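Local coordinates for protein NAD-dependent formate dehydrogenase gamma subunit (Cupriavidus necator, PDB 6VW7) that carries a [2Fe-2S] cluster in a thioredoxin-like domain and pairs with the beta subunit of an NAD-dependent formate dehydrogenase, probably taking part in electron transfer with NAD(H), at residues 69-72 with 73-76. Residues are numbered along the deposited sequence; the frame is centred on the assembly and turned at random.
Sequences TFYH and HFRQ
A type I beta turn runs from Tyr-71 to Phe-74, with His-72 and His-73 at its corners, and is closed by a hydrogen bond of 3.1 Å from Phe-74 N to Tyr-71 O. The turn directly follows helix 61-70, and Tyr-71 is the first residue to leave helical geometry. Its CB lies 3.7 Å from Phe-74 CD2, an oblique apolar contact made by the base of the tyrosine. With CG beside the backbone N (chi1 -70°), the Tyr-71 ring leads away from the turn, one face covered by Phe-70 CD2, 3.6 Å above its centre. A tyrosine suits this place because the hydroxyl of the buried Tyr-71 reaches Arg-285 O and Ser-281 OG of the beta subunit, both by hydrogen bonds. The apolar side chain of Phe-74 packs on Leu-35 and Ile-45, and its ring meets that of His-36. At its corner of the turn, the imidazole of His-72 can stay exposed. Back in the helix, Thr-69 OG1 is hydrogen-bonded to His-65 O and stands 4.2 Å from Gln-76 NE2, too long for a hydrogen bond. The chain thus turns out of the helix through one backbone bond backed by an apolar contact, while the hydroxyl of Tyr-71 and the backbone of His-73 bond to the beta subunit, making this turn part of the subunit interface.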
loop_
_atom_site.group_PDB
_atom_site.type_symbol
_atom_site.label_atom_id
_atom_site.label_comp_id
_atom_site.label_asym_id
_atom_site.label_seq_id
_atom_site.Cartn_x
_atom_site.Cartn_y
_atom_site.Cartn_z
ATOM N N THR A 69 23.327 5.410 -0.198
ATOM C CA THR A 69 23.228 5.693 1.227
ATOM C C THR A 69 21.843 6.202 1.625
ATOM O O THR A 69 21.372 5.909 2.730
ATOM C CB THR A 69 24.310 6.712 1.610
ATOM O OG1 THR A 69 25.596 6.087 1.500
ATOM C CG2 THR A 69 24.122 7.215 3.023
ATOM N N PHE A 70 21.174 6.944 0.744
ATOM C CA PHE A 70 19.886 7.542 1.093
ATOM C C PHE A 70 18.810 6.481 1.304
ATOM O O PHE A 70 17.985 6.594 2.217
ATOM C CB PHE A 70 19.463 8.525 -0.009
ATOM C CG PHE A 70 18.145 9.242 0.267
ATOM C CD1 PHE A 70 18.132 10.442 0.966
ATOM C CD2 PHE A 70 16.939 8.724 -0.195
ATOM C CE1 PHE A 70 16.930 11.104 1.222
ATOM C CE2 PHE A 70 15.735 9.379 0.046
ATOM C CZ PHE A 70 15.736 10.583 0.766
ATOM N N TYR A 71 18.786 5.450 0.468
ATOM C CA TYR A 71 17.657 4.530 0.421
ATOM C C TYR A 71 17.948 3.314 1.293
ATOM O O TYR A 71 18.875 2.549 1.007
ATOM C CB TYR A 71 17.360 4.115 -1.021
ATOM C CG TYR A 71 16.771 5.223 -1.884
ATOM C CD1 TYR A 71 15.416 5.571 -1.808
ATOM C CD2 TYR A 71 17.570 5.913 -2.786
ATOM C CE1 TYR A 71 14.880 6.602 -2.624
ATOM C CE2 TYR A 71 17.057 6.925 -3.592
ATOM C CZ TYR A 71 15.716 7.279 -3.495
ATOM O OH TYR A 71 15.239 8.273 -4.311
ATOM N N HIS A 72 17.120 3.117 2.324
ATOM C CA HIS A 72 17.321 2.047 3.294
ATOM C C HIS A 72 17.244 0.660 2.669
ATOM O O HIS A 72 17.784 -0.295 3.234
ATOM C CB HIS A 72 16.277 2.164 4.412
ATOM C CG HIS A 72 16.385 3.427 5.216
ATOM N ND1 HIS A 72 15.294 4.222 5.503
ATOM C CD2 HIS A 72 17.447 4.022 5.807
ATOM C CE1 HIS A 72 15.683 5.258 6.227
ATOM N NE2 HIS A 72 16.984 5.158 6.429
ATOM N N HIS A 73 16.552 0.518 1.542
ATOM C CA HIS A 73 16.447 -0.806 0.946
ATOM C C HIS A 73 17.808 -1.338 0.505
ATOM O O HIS A 73 18.048 -2.546 0.582
ATOM C CB HIS A 73 15.465 -0.781 -0.231
ATOM C CG HIS A 73 15.358 -2.083 -0.961
ATOM N ND1 HIS A 73 14.583 -3.128 -0.511
ATOM C CD2 HIS A 73 15.931 -2.507 -2.112
ATOM C CE1 HIS A 73 14.693 -4.150 -1.347
ATOM N NE2 HIS A 73 15.497 -3.794 -2.331
ATOM N N PHE A 74 18.727 -0.460 0.104
ATOM C CA PHE A 74 19.991 -0.885 -0.510
ATOM C C PHE A 74 21.031 -1.194 0.558
ATOM O O PHE A 74 21.198 -0.427 1.508
ATOM C CB PHE A 74 20.525 0.200 -1.452
ATOM C CG PHE A 74 19.654 0.436 -2.664
ATOM C CD1 PHE A 74 19.191 -0.631 -3.419
ATOM C CD2 PHE A 74 19.307 1.722 -3.048
ATOM C CE1 PHE A 74 18.382 -0.422 -4.532
ATOM C CE2 PHE A 74 18.500 1.941 -4.158
ATOM C CZ PHE A 74 18.031 0.881 -4.894
ATOM N N ARG A 75 21.735 -2.309 0.416
ATOM C CA ARG A 75 22.812 -2.631 1.339
ATOM C C ARG A 75 24.130 -2.687 0.586
ATOM O O ARG A 75 24.178 -3.064 -0.588
ATOM C CB ARG A 75 22.556 -3.941 2.101
ATOM C CG ARG A 75 22.076 -5.117 1.287
ATOM C CD ARG A 75 21.725 -6.291 2.208
ATOM N NE ARG A 75 20.526 -6.040 3.004
ATOM C CZ ARG A 75 20.509 -5.845 4.322
ATOM N NH1 ARG A 75 21.634 -5.877 5.026
ATOM N NH2 ARG A 75 19.360 -5.623 4.940
ATOM N N GLN A 76 25.191 -2.265 1.266
ATOM C CA GLN A 76 26.528 -2.216 0.691
ATOM C C GLN A 76 27.412 -3.372 1.135
ATOM O O GLN A 76 28.580 -3.420 0.751
ATOM C CB GLN A 76 27.192 -0.878 1.031
ATOM C CG GLN A 76 26.534 0.282 0.315
ATOM C CD GLN A 76 27.093 1.634 0.710
ATOM O OE1 GLN A 76 27.822 2.266 -0.061
ATOM N NE2 GLN A 76 26.737 2.099 1.911
#